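PDB 6O1W: DNA translocase coupling protein from Clostridium perfringens, which probably binds DNA and ATP and acts as an FtsK/SpoIIIE-type motor for transferring plasmid DNA during conjugation. Local coordinates for residues Leu14-Leu19 / Lys27-Lys32; Val111-Gln116 / Leu150-Lys155; Asp234-Leu239 / Ala283-Gly288; Leu266-Gly271 / Lys291-Val296. All coordinates share one frame; numbering follows the deposited sequence.

Contact 1 (Leu14-Leu19 / Lys27-Lys32); sequences LAFEQL and KTPILK
The aromatic part of the contact is a CH-pi pairing of Phe16 with Pro29. Pro29 CD sits over one face of the phenyl ring, 3.7 Å from the Phe16 ring centroid and only 18° off the ring normal. It is offset toward the rim, so that Pro29 CD comes within 3.6 Å of Phe16 CD2. The pyrrolidine lies along the ring: Pro29 CB approaches Phe16 CE2 at 3.8 Å, on the far part of the phenyl. Phe16 reaches the proline because its CG stands anti to the carbonyl carbon (chi1 -69°).

This is a helix laid against a sheet in the amino-terminal alpha/beta part of the chain. Helix 7-18 turns Phe16 toward the run that becomes strand 30-36, an outermost strand of a four-stranded antiparallel sheet. Phe47, on the next strand, meets the same phenyl edge-to-face, and Leu63 of helix 60-67 touches it as well.

Aliphatic contacts make up the remainder. Thr28 CB lies 3.7 Å from Phe16 CB, at the root of the ring. The Thr28 methyl, CG2, stands beside the threonine's backbone N and meets the Glu17 chain at CG, 3.8 Å away. Glu17 thus lends only its aliphatic stem here, while its carboxylate forms a salt bridge with Arg13 one turn back on the helix.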
loop_
_atom_site.group_PDB
_atom_site.type_symbol
_atom_site.label_atom_id
_atom_site.label_comp_id
_atom_site.label_asym_id
_atom_site.label_seq_id
_atom_site.Cartn_x
_atom_site.Cartn_y
_atom_site.Cartn_z
ATOM N N LEU A 14 7.404 -7.450 38.307
ATOM C CA LEU A 14 7.281 -6.220 39.080
ATOM C C LEU A 14 5.990 -5.458 38.726
ATOM O O LEU A 14 5.273 -5.014 39.626
ATOM C CB LEU A 14 8.517 -5.325 38.853
ATOM C CG LEU A 14 8.532 -3.960 39.574
ATOM C CD1 LEU A 14 8.570 -4.125 41.081
ATOM C CD2 LEU A 14 9.669 -3.096 39.075
ATOM N N ALA A 15 5.688 -5.348 37.438
ATOM C CA ALA A 15 4.492 -4.655 36.970
ATOM C C ALA A 15 3.231 -5.336 37.512
ATOM O O ALA A 15 2.361 -4.660 38.056
ATOM C CB ALA A 15 4.478 -4.597 35.438
ATOM N N PHE A 16 3.158 -6.686 37.423
ATOM C CA PHE A 16 1.978 -7.425 37.881
ATOM C C PHE A 16 1.781 -7.374 39.408
ATOM O O PHE A 16 0.658 -7.225 39.888
ATOM C CB PHE A 16 2.037 -8.858 37.363
ATOM C CG PHE A 16 1.855 -9.011 35.880
ATOM C CD1 PHE A 16 0.805 -8.376 35.219
ATOM C CD2 PHE A 16 2.683 -9.847 35.148
ATOM C CE1 PHE A 16 0.638 -8.518 33.836
ATOM C CE2 PHE A 16 2.489 -10.014 33.768
ATOM C CZ PHE A 16 1.459 -9.363 33.128
ATOM N N GLU A 17 2.883 -7.479 40.159
ATOM C CA GLU A 17 2.899 -7.415 41.622
ATOM C C GLU A 17 2.460 -6.030 42.141
ATOM O O GLU A 17 1.687 -5.967 43.097
ATOM C CB GLU A 17 4.299 -7.769 42.130
ATOM C CG GLU A 17 4.513 -9.269 42.203
ATOM C CD GLU A 17 5.919 -9.726 42.540
ATOM O OE1 GLU A 17 6.773 -8.866 42.858
ATOM O OE2 GLU A 17 6.164 -10.954 42.486
ATOM N N GLN A 18 2.903 -4.929 41.487
ATOM C CA GLN A 18 2.472 -3.543 41.834
ATOM C C GLN A 18 0.912 -3.424 41.704
ATOM O O GLN A 18 0.283 -2.656 42.427
ATOM C CB GLN A 18 3.108 -2.528 40.860
ATOM C CG GLN A 18 4.512 -2.098 41.234
ATOM C CD GLN A 18 5.197 -1.280 40.168
ATOM O OE1 GLN A 18 4.831 -1.258 38.976
ATOM N NE2 GLN A 18 6.222 -0.593 40.581
ATOM N N LEU A 19 0.308 -4.215 40.790
ATOM C CA LEU A 19 -1.147 -4.227 40.576
ATOM C C LEU A 19 -1.864 -5.290 41.396
ATOM O O LEU A 19 -3.093 -5.336 41.388
ATOM C CB LEU A 19 -1.436 -4.465 39.080
ATOM C CG LEU A 19 -0.887 -3.433 38.092
ATOM C CD1 LEU A 19 -1.142 -3.857 36.651
ATOM C CD2 LEU A 19 -1.391 -2.051 38.401
ATOM N N LYS A 27 -0.725 -16.455 41.910
ATOM C CA LYS A 27 0.433 -16.226 41.048
ATOM C C LYS A 27 0.174 -15.114 40.055
ATOM O O LYS A 27 -0.950 -14.968 39.559
ATOM C CB LYS A 27 0.850 -17.507 40.323
ATOM C CG LYS A 27 1.392 -18.550 41.293
ATOM C CD LYS A 27 1.928 -19.781 40.599
ATOM C CE LYS A 27 2.328 -20.838 41.604
ATOM N NZ LYS A 27 3.470 -20.411 42.454
ATOM N N THR A 28 1.222 -14.337 39.749
ATOM C CA THR A 28 1.143 -13.283 38.734
ATOM C C THR A 28 1.299 -14.020 37.385
ATOM O O THR A 28 1.840 -15.125 37.372
ATOM C CB THR A 28 2.261 -12.247 38.897
ATOM O OG1 THR A 28 3.516 -12.914 38.868
ATOM C CG2 THR A 28 2.112 -11.389 40.132
ATOM N N PRO A 29 0.836 -13.445 36.257
ATOM C CA PRO A 29 0.944 -14.153 34.967
ATOM C C PRO A 29 2.363 -14.579 34.618
ATOM O O PRO A 29 3.334 -13.912 34.978
ATOM C CB PRO A 29 0.403 -13.140 33.973
ATOM C CG PRO A 29 -0.574 -12.332 34.793
ATOM C CD PRO A 29 0.107 -12.170 36.102
ATOM N N ILE A 30 2.464 -15.738 33.968
ATOM C CA ILE A 30 3.708 -16.352 33.536
ATOM C C ILE A 30 3.923 -16.046 32.053
ATOM O O ILE A 30 3.102 -16.449 31.235
ATOM C CB ILE A 30 3.622 -17.897 33.756
ATOM C CG1 ILE A 30 3.269 -18.289 35.222
ATOM C CG2 ILE A 30 4.887 -18.622 33.268
ATOM C CD1 ILE A 30 4.247 -17.814 36.323
ATOM N N LEU A 31 5.072 -15.428 31.699
ATOM C CA LEU A 31 5.440 -15.196 30.307
ATOM C C LEU A 31 5.776 -16.545 29.652
ATOM O O LEU A 31 6.718 -17.224 30.088
ATOM C CB LEU A 31 6.646 -14.244 30.190
ATOM C CG LEU A 31 7.122 -13.956 28.751
ATOM C CD1 LEU A 31 6.129 -13.104 27.997
ATOM C CD2 LEU A 31 8.503 -13.321 28.737
ATOM N N LYS A 32 4.988 -16.933 28.635
ATOM C CA LYS A 32 5.200 -18.180 27.903
ATOM C C LYS A 32 6.040 -17.909 26.677
ATOM O O LYS A 32 6.912 -18.717 26.350
ATOM C CB LYS A 32 3.860 -18.845 27.510
ATOM C CG LYS A 32 3.020 -19.333 28.702
ATOM C CD LYS A 32 3.769 -20.279 29.692
ATOM C CE LYS A 32 3.987 -21.680 29.148
ATOM N NZ LYS A 32 2.725 -22.465 29.041
#

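Contact 2 (Val111-Gln116 / Leu150-Lys155)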
loop_
_atom_site.group_PDB
_atom_site.type_symbol
_atom_site.label_atom_id
_atom_site.label_comp_id
_atom_site.label_asym_id
_atom_site.label_seq_id
_atom_site.Cartn_x
_atom_site.Cartn_y
_atom_site.Cartn_z
ATOM N N VAL A 111 10.885 9.773 -8.030
ATOM C CA VAL A 111 10.892 9.409 -6.612
ATOM C C VAL A 111 9.633 10.005 -6.001
ATOM O O VAL A 111 9.377 11.217 -6.135
ATOM C CB VAL A 111 12.179 9.854 -5.829
ATOM C CG1 VAL A 111 12.100 9.451 -4.355
ATOM C CG2 VAL A 111 13.438 9.251 -6.441
ATOM N N VAL A 112 8.849 9.142 -5.331
ATOM C CA VAL A 112 7.625 9.526 -4.633
ATOM C C VAL A 112 7.682 9.110 -3.151
ATOM O O VAL A 112 8.384 8.167 -2.803
ATOM C CB VAL A 112 6.339 9.024 -5.367
ATOM C CG1 VAL A 112 6.312 9.509 -6.826
ATOM C CG2 VAL A 112 6.199 7.500 -5.297
ATOM N N VAL A 113 6.958 9.834 -2.285
ATOM C CA VAL A 113 6.865 9.560 -0.856
ATOM C C VAL A 113 5.412 9.130 -0.549
ATOM O O VAL A 113 4.478 9.817 -0.967
ATOM C CB VAL A 113 7.328 10.759 0.013
ATOM C CG1 VAL A 113 7.520 10.331 1.462
ATOM C CG2 VAL A 113 8.625 11.363 -0.527
ATOM N N VAL A 114 5.216 8.013 0.182
ATOM C CA VAL A 114 3.833 7.581 0.444
ATOM C C VAL A 114 3.374 7.756 1.918
ATOM O O VAL A 114 2.183 7.646 2.191
ATOM C CB VAL A 114 3.548 6.154 -0.077
ATOM C CG1 VAL A 114 3.636 6.129 -1.602
ATOM C CG2 VAL A 114 4.499 5.137 0.532
ATOM N N GLY A 115 4.298 8.056 2.820
ATOM C CA GLY A 115 3.976 8.260 4.219
ATOM C C GLY A 115 5.122 8.016 5.174
ATOM O O GLY A 115 6.280 7.968 4.759
ATOM N N GLN A 116 4.793 7.832 6.461
ATOM C CA GLN A 116 5.781 7.698 7.533
ATOM C C GLN A 116 5.846 6.357 8.193
ATOM O O GLN A 116 4.819 5.848 8.626
ATOM C CB GLN A 116 5.505 8.756 8.625
ATOM C CG GLN A 116 6.745 9.104 9.439
ATOM C CD GLN A 116 6.494 10.181 10.459
ATOM O OE1 GLN A 116 5.933 11.237 10.176
ATOM N NE2 GLN A 116 6.938 9.944 11.669
ATOM N N LEU A 150 0.046 10.312 -7.767
ATOM C CA LEU A 150 -0.303 10.981 -9.020
ATOM C C LEU A 150 0.069 12.456 -8.969
ATOM O O LEU A 150 0.693 12.948 -9.903
ATOM C CB LEU A 150 -1.814 10.810 -9.297
ATOM C CG LEU A 150 -2.431 11.586 -10.470
ATOM C CD1 LEU A 150 -1.739 11.197 -11.842
ATOM C CD2 LEU A 150 -3.952 11.351 -10.525
ATOM N N TRP A 151 -0.315 13.154 -7.880
ATOM C CA TRP A 151 -0.034 14.572 -7.648
ATOM C C TRP A 151 1.477 14.867 -7.699
ATOM O O TRP A 151 1.911 15.781 -8.397
ATOM C CB TRP A 151 -0.621 14.986 -6.285
ATOM C CG TRP A 151 -0.281 16.402 -5.929
ATOM C CD1 TRP A 151 0.607 16.816 -4.977
ATOM C CD2 TRP A 151 -0.692 17.586 -6.639
ATOM N NE1 TRP A 151 0.687 18.191 -4.972
ATOM C CE2 TRP A 151 -0.089 18.690 -5.996
ATOM C CE3 TRP A 151 -1.562 17.822 -7.723
ATOM C CZ2 TRP A 151 -0.322 20.012 -6.397
ATOM C CZ3 TRP A 151 -1.779 19.132 -8.134
ATOM C CH2 TRP A 151 -1.153 20.209 -7.481
ATOM N N GLN A 152 2.270 14.040 -7.015
ATOM C CA GLN A 152 3.727 14.136 -6.971
ATOM C C GLN A 152 4.333 14.041 -8.365
ATOM O O GLN A 152 5.117 14.916 -8.741
ATOM C CB GLN A 152 4.323 13.071 -6.025
ATOM C CG GLN A 152 3.956 13.349 -4.562
ATOM C CD GLN A 152 4.449 12.307 -3.592
ATOM O OE1 GLN A 152 3.689 11.598 -2.938
ATOM N NE2 GLN A 152 5.727 12.196 -3.476
ATOM N N LEU A 153 3.898 13.041 -9.154
ATOM C CA LEU A 153 4.357 12.856 -10.525
ATOM C C LEU A 153 3.890 13.956 -11.469
ATOM O O LEU A 153 4.665 14.355 -12.335
ATOM C CB LEU A 153 4.000 11.469 -11.055
ATOM C CG LEU A 153 4.665 10.344 -10.270
ATOM C CD1 LEU A 153 4.118 8.993 -10.696
ATOM C CD2 LEU A 153 6.209 10.443 -10.354
ATOM N N LEU A 154 2.658 14.469 -11.286
ATOM C CA LEU A 154 2.144 15.595 -12.095
ATOM C C LEU A 154 3.002 16.850 -11.827
ATOM O O LEU A 154 3.257 17.627 -12.746
ATOM C CB LEU A 154 0.668 15.895 -11.733
ATOM C CG LEU A 154 -0.387 14.918 -12.267
ATOM C CD1 LEU A 154 -1.750 15.299 -11.796
ATOM C CD2 LEU A 154 -0.372 14.850 -13.806
ATOM N N LYS A 155 3.467 17.016 -10.569
ATOM C CA LYS A 155 4.344 18.116 -10.125
ATOM C C LYS A 155 5.752 17.944 -10.663
ATOM O O LYS A 155 6.481 18.914 -10.702
ATOM C CB LYS A 155 4.388 18.210 -8.572
ATOM C CG LYS A 155 3.144 18.821 -7.936
ATOM C CD LYS A 155 3.140 20.343 -8.043
ATOM C CE LYS A 155 3.847 21.032 -6.905
ATOM N NZ LYS A 155 4.269 22.400 -7.292
#
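The carboxamide of Gln152 is brought up to the backbone of Val113, where one amide atom lies by Val113 O and the other by Val113 N. As modelled, Gln152 OE1 is 2.8 Å from Val113 O, and Gln152 NE2 is 2.9 Å from Val113 N. Oxygen facing oxygen and nitrogen facing nitrogen make it likely that the amide is turned over in the model. Turned back, the same two approaches may be hydrogen bonds, one given and one received.

The glutamine reaches the strand with CG anti to its carbonyl carbon (chi1 -68°) and the chain extended beyond. Its amide end lies beside Val112, and nearer the helix Gln152 CB comes within 4.2 Å of Val112 CG1.

Next to this polar patch the packing is aliphatic. Val112 CG1 touches Leu153 CD2 at 3.7 Å, the two side chains crossing at about a right angle. Leu153 also leans on Leu126 and on Ile230 of strand 229-233.

The helix is the one that follows the P-loop in this FtsK/SpoIIIE-type ATPase, and over these residues it runs nearly antiparallel to strand 111-116, at 154°, with the axes 8.5 Å apart. The backbone of Val112 bonds to strand 121-125, whereas Val113 N and O point to the other side of the strand. All four touching residues are buried. A correctly turned Gln152 could therefore satisfy a strand amide and carbonyl inside the protein, in the manner of a neighbouring strand, while the valine and leucine beside it supply apolar contact.

Contact 3 (Asp234-Leu239 / Ala283-Gly288)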
loop_
_atom_site.group_PDB
_atom_site.type_symbol
_atom_site.label_atom_id
_atom_site.label_comp_id
_atom_site.label_asym_id
_atom_site.label_seq_id
_atom_site.Cartn_x
_atom_site.Cartn_y
_atom_site.Cartn_z
ATOM N N ASP A 234 -8.065 2.921 -10.929
ATOM C CA ASP A 234 -8.815 3.023 -9.673
ATOM C C ASP A 234 -9.230 1.662 -9.139
ATOM O O ASP A 234 -9.150 1.440 -7.934
ATOM C CB ASP A 234 -10.053 3.916 -9.838
ATOM C CG ASP A 234 -10.767 4.169 -8.514
ATOM O OD1 ASP A 234 -10.238 4.970 -7.690
ATOM O OD2 ASP A 234 -11.836 3.555 -8.290
ATOM N N GLU A 235 -9.649 0.735 -10.029
ATOM C CA GLU A 235 -10.072 -0.572 -9.561
ATOM C C GLU A 235 -9.696 -1.619 -10.565
ATOM O O GLU A 235 -10.256 -1.637 -11.672
ATOM C CB GLU A 235 -11.589 -0.568 -9.209
ATOM C CG GLU A 235 -12.160 -1.918 -8.766
ATOM C CD GLU A 235 -11.335 -2.629 -7.706
ATOM O OE1 GLU A 235 -11.257 -2.118 -6.561
ATOM O OE2 GLU A 235 -10.728 -3.675 -8.038
ATOM N N LEU A 236 -8.738 -2.492 -10.190
ATOM C CA LEU A 236 -8.247 -3.571 -11.057
ATOM C C LEU A 236 -9.354 -4.566 -11.440
ATOM O O LEU A 236 -9.320 -5.075 -12.561
ATOM C CB LEU A 236 -7.054 -4.312 -10.424
ATOM C CG LEU A 236 -6.232 -5.295 -11.299
ATOM C CD1 LEU A 236 -5.693 -4.652 -12.561
ATOM C CD2 LEU A 236 -5.108 -5.899 -10.511
ATOM N N ALA A 237 -10.342 -4.812 -10.544
ATOM C CA ALA A 237 -11.462 -5.733 -10.828
ATOM C C ALA A 237 -12.258 -5.336 -12.085
ATOM O O ALA A 237 -12.732 -6.217 -12.786
ATOM C CB ALA A 237 -12.391 -5.855 -9.627
ATOM N N GLU A 238 -12.359 -4.029 -12.395
ATOM C CA GLU A 238 -13.054 -3.517 -13.604
ATOM C C GLU A 238 -12.370 -3.978 -14.926
ATOM O O GLU A 238 -13.025 -4.045 -15.973
ATOM C CB GLU A 238 -13.142 -1.982 -13.559
ATOM C CG GLU A 238 -14.132 -1.472 -12.509
ATOM C CD GLU A 238 -14.090 0.001 -12.133
ATOM O OE1 GLU A 238 -13.292 0.767 -12.724
ATOM O OE2 GLU A 238 -14.854 0.385 -11.220
ATOM N N LEU A 239 -11.060 -4.293 -14.868
ATOM C CA LEU A 239 -10.303 -4.768 -16.026
ATOM C C LEU A 239 -10.066 -6.294 -15.970
ATOM O O LEU A 239 -9.933 -6.916 -17.020
ATOM C CB LEU A 239 -8.927 -4.067 -16.098
ATOM C CG LEU A 239 -8.869 -2.550 -16.377
ATOM C CD1 LEU A 239 -7.454 -2.076 -16.357
ATOM C CD2 LEU A 239 -9.490 -2.185 -17.739
ATOM N N ALA A 283 -7.655 -13.963 -6.321
ATOM C CA ALA A 283 -6.629 -14.535 -7.219
ATOM C C ALA A 283 -6.941 -14.393 -8.700
ATOM O O ALA A 283 -6.024 -14.438 -9.519
ATOM C CB ALA A 283 -6.370 -15.990 -6.883
ATOM N N LYS A 284 -8.217 -14.189 -9.057
ATOM C CA LYS A 284 -8.618 -13.981 -10.455
ATOM C C LYS A 284 -8.267 -12.582 -10.920
ATOM O O LYS A 284 -8.089 -12.369 -12.126
ATOM C CB LYS A 284 -10.127 -14.195 -10.629
ATOM C CG LYS A 284 -10.542 -15.646 -10.877
ATOM C CD LYS A 284 -11.813 -16.042 -10.095
ATOM C CE LYS A 284 -13.062 -15.220 -10.375
ATOM N NZ LYS A 284 -13.802 -14.894 -9.122
ATOM N N VAL A 285 -8.179 -11.622 -9.966
ATOM C CA VAL A 285 -7.903 -10.208 -10.230
ATOM C C VAL A 285 -6.426 -9.909 -10.015
ATOM O O VAL A 285 -5.789 -9.358 -10.911
ATOM C CB VAL A 285 -8.877 -9.289 -9.430
ATOM C CG1 VAL A 285 -8.428 -7.823 -9.421
ATOM C CG2 VAL A 285 -10.308 -9.417 -9.971
ATOM N N ILE A 286 -5.881 -10.275 -8.843
ATOM C CA ILE A 286 -4.446 -10.139 -8.538
ATOM C C ILE A 286 -3.842 -11.496 -8.911
ATOM O O ILE A 286 -3.686 -12.368 -8.057
ATOM C CB ILE A 286 -4.169 -9.770 -7.059
ATOM C CG1 ILE A 286 -4.979 -8.518 -6.620
ATOM C CG2 ILE A 286 -2.636 -9.630 -6.812
ATOM C CD1 ILE A 286 -4.905 -8.166 -5.099
ATOM N N THR A 287 -3.606 -11.697 -10.208
ATOM C CA THR A 287 -3.072 -12.947 -10.740
ATOM C C THR A 287 -1.566 -13.071 -10.428
ATOM O O THR A 287 -0.970 -12.158 -9.832
ATOM C CB THR A 287 -3.308 -13.007 -12.267
ATOM O OG1 THR A 287 -2.633 -11.908 -12.887
ATOM C CG2 THR A 287 -4.799 -13.026 -12.658
ATOM N N GLY A 288 -0.975 -14.193 -10.860
ATOM C CA GLY A 288 0.451 -14.468 -10.740
ATOM C C GLY A 288 1.258 -13.546 -11.636
ATOM O O GLY A 288 2.358 -13.153 -11.270
#
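Leu236 and Val285 lie alongside each other, pointing opposite ways, and join the turn just after a probable Walker B strand to the loop between strand 272-278 and helix 288-293. The hydrophobic strand 229-233 followed by Asp234 and Glu235 is the pattern expected of that motif in a P-loop ATPase. In the first shell, Val285 CG1 meets Leu236 CG at 3.8 Å. The same methyl lies 3.7 Å from Ala237 N, so one valine branch bears on both residues. Its other branch, Val285 CG2, stands 4.1 Å from Ala237 CB. Leu236 in turn lays CD2 against the loop backbone, 3.5 Å from Val285 O. Val285 turns both methyls toward Leu236 and Ala237, its CG1 trans to the backbone N (chi1 167°).

Outside this apolar shell, Ile276 and Val278 of strand 272-278 pack against Leu236, and the Leu236 backbone bonds to Gly277. Two residues earlier, Asp234 makes a weak hydrogen bond to Ser143 of the P-loop, the loop that binds ATP in another structure of this protein.

Glu235 braces the turn at both carboxylate oxygens. One of them, OE1, accepts from Gln279 N, just past the end of strand 272-278. The other caps the incoming helix: Glu235 OE2 receives Ala237 N at 2.8 Å, nearly straight at 164°, through its anti lone pair.

Contact 4 (Leu266-Gly271 / Lys291-Val296); sequences LSRATG and KNNVPV
Arg268 reaches Asn293 through a chain twisted far from the usual staggered torsions: chi1 is -29° and chi2 -110°, with a further bend at chi3. Its CB points neither at nor away from the 291-296 segment, and these bends swing the guanidinium across to it. There Arg268 NH2 donates to Asn293 O at 2.7 Å. The bond is short but bent, with an N-H...O angle of 132°. The oxygen lies at the guanidinium edge, almost in its plane, while the donor is tilted somewhat from the carbonyl plane. Beyond the bond, the nearest side-chain approach is Asn293 CB to Arg268 NH2, 3.9 Å.

NH2 is held by two acceptors, Asn293 O and Ala264 O in the last turn of helix 247-266, and NE makes a weak bond to Arg265 O. Pro130 and His131 touch the same side chain.

Asn293 closes helix 288-293, and Val294 is the first residue to leave helical angles. A single arginine thus meets carbonyls at the ends of two helices, where a positive group is expected to suit the helix dipoles. The result is an arginine bridging the carboxyl ends of helices 247-266 and 288-293 at the surface of the P-loop ATPase domain.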
loop_
_atom_site.group_PDB
_atom_site.type_symbol
_atom_site.label_atom_id
_atom_site.label_comp_id
_atom_site.label_asym_id
_atom_site.label_seq_id
_atom_site.Cartn_x
_atom_site.Cartn_y
_atom_site.Cartn_z
ATOM N N LEU A 266 7.371 -5.392 -19.296
ATOM C CA LEU A 266 8.374 -4.728 -20.137
ATOM C C LEU A 266 8.629 -3.232 -19.932
ATOM O O LEU A 266 9.537 -2.717 -20.604
ATOM C CB LEU A 266 8.028 -4.941 -21.622
ATOM C CG LEU A 266 7.977 -6.387 -22.166
ATOM C CD1 LEU A 266 7.613 -6.380 -23.667
ATOM C CD2 LEU A 266 9.327 -7.089 -21.991
ATOM N N SER A 267 7.866 -2.524 -19.074
ATOM C CA SER A 267 8.028 -1.055 -18.970
ATOM C C SER A 267 8.958 -0.525 -17.843
ATOM O O SER A 267 8.903 0.680 -17.495
ATOM C CB SER A 267 6.672 -0.371 -18.865
ATOM O OG SER A 267 6.094 -0.804 -17.648
ATOM N N ARG A 268 9.852 -1.378 -17.357
ATOM C CA ARG A 268 10.836 -1.087 -16.312
ATOM C C ARG A 268 11.679 0.169 -16.598
ATOM O O ARG A 268 11.767 1.041 -15.750
ATOM C CB ARG A 268 11.796 -2.286 -16.161
ATOM C CG ARG A 268 11.204 -3.646 -16.521
ATOM C CD ARG A 268 11.051 -4.460 -15.259
ATOM N NE ARG A 268 9.642 -4.691 -14.968
ATOM C CZ ARG A 268 9.111 -4.718 -13.750
ATOM N NH1 ARG A 268 9.868 -4.502 -12.679
ATOM N NH2 ARG A 268 7.824 -4.955 -13.593
ATOM N N ALA A 269 12.276 0.252 -17.798
ATOM C CA ALA A 269 13.203 1.289 -18.243
ATOM C C ALA A 269 12.582 2.420 -19.063
ATOM O O ALA A 269 13.249 3.430 -19.297
ATOM C CB ALA A 269 14.323 0.637 -19.055
ATOM N N THR A 270 11.342 2.248 -19.520
ATOM C CA THR A 270 10.663 3.177 -20.440
ATOM C C THR A 270 9.882 4.334 -19.771
ATOM O O THR A 270 9.374 5.214 -20.473
ATOM C CB THR A 270 9.765 2.390 -21.375
ATOM O OG1 THR A 270 8.783 1.745 -20.591
ATOM C CG2 THR A 270 10.532 1.348 -22.219
ATOM N N GLY A 271 9.799 4.352 -18.443
ATOM C CA GLY A 271 9.115 5.446 -17.769
ATOM C C GLY A 271 7.609 5.432 -17.968
ATOM O O GLY A 271 6.990 6.485 -18.066
ATOM N N LYS A 291 1.388 -10.200 -9.792
ATOM C CA LYS A 291 2.324 -10.370 -8.698
ATOM C C LYS A 291 3.770 -10.438 -9.146
ATOM O O LYS A 291 4.609 -9.803 -8.524
ATOM C CB LYS A 291 1.957 -11.575 -7.818
ATOM C CG LYS A 291 0.893 -11.268 -6.763
ATOM C CD LYS A 291 0.631 -12.498 -5.875
ATOM C CE LYS A 291 1.221 -12.387 -4.480
ATOM N NZ LYS A 291 2.701 -12.207 -4.469
ATOM N N ASN A 292 4.067 -11.164 -10.235
ATOM C CA ASN A 292 5.444 -11.290 -10.719
ATOM C C ASN A 292 5.988 -9.976 -11.298
ATOM O O ASN A 292 7.204 -9.800 -11.331
ATOM C CB ASN A 292 5.581 -12.443 -11.742
ATOM C CG ASN A 292 5.172 -13.821 -11.243
ATOM O OD1 ASN A 292 5.225 -14.146 -10.049
ATOM N ND2 ASN A 292 4.730 -14.671 -12.153
ATOM N N ASN A 293 5.111 -9.035 -11.705
ATOM C CA ASN A 293 5.605 -7.811 -12.335
ATOM C C ASN A 293 5.284 -6.519 -11.606
ATOM O O ASN A 293 5.727 -5.461 -12.049
ATOM C CB ASN A 293 5.130 -7.732 -13.786
ATOM C CG ASN A 293 5.537 -8.916 -14.622
ATOM O OD1 ASN A 293 4.706 -9.609 -15.195
ATOM N ND2 ASN A 293 6.815 -9.185 -14.696
ATOM N N VAL A 294 4.508 -6.576 -10.531
ATOM C CA VAL A 294 4.162 -5.370 -9.756
ATOM C C VAL A 294 4.897 -5.477 -8.425
ATOM O O VAL A 294 4.408 -6.160 -7.552
ATOM C CB VAL A 294 2.630 -5.143 -9.603
ATOM C CG1 VAL A 294 2.344 -3.870 -8.783
ATOM C CG2 VAL A 294 1.976 -5.055 -10.986
ATOM N N PRO A 295 6.085 -4.859 -8.275
ATOM C CA PRO A 295 6.885 -5.089 -7.055
ATOM C C PRO A 295 6.450 -4.370 -5.783
ATOM O O PRO A 295 6.721 -4.892 -4.713
ATOM C CB PRO A 295 8.297 -4.646 -7.470
ATOM C CG PRO A 295 8.062 -3.623 -8.524
ATOM C CD PRO A 295 6.853 -4.080 -9.277
ATOM N N VAL A 296 5.853 -3.162 -5.882
ATOM C CA VAL A 296 5.454 -2.428 -4.685
ATOM C C VAL A 296 4.041 -2.831 -4.280
ATOM O O VAL A 296 3.126 -2.754 -5.102
ATOM C CB VAL A 296 5.549 -0.885 -4.860
ATOM C CG1 VAL A 296 5.104 -0.175 -3.592
ATOM C CG2 VAL A 296 6.957 -0.439 -5.263
#

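Contact 1 belongs to the small amino-terminal sheet, with its centre about 47 to 52 Å from those of the others, which share the ten-stranded ATPase core. Contacts 2 and 3 are buried, contact 1 is partly so and contact 4 lies at the surface. The chemistry follows: methyl packing carries contact 3, a ring face contact 1, and a buried amide joins the aliphatic groups of contact 2, whereas contact 4 rests on one charged donor at helix ends. Contacts 3 and 4 are joined by helix 288-293 and touch where Ile286 CG2 lies 3.9 Å from Lys291 CG. Side chain to side chain, contact 3 comes within about 8 Å and contact 2 about 10 Å of residues that bind ATP in another structure.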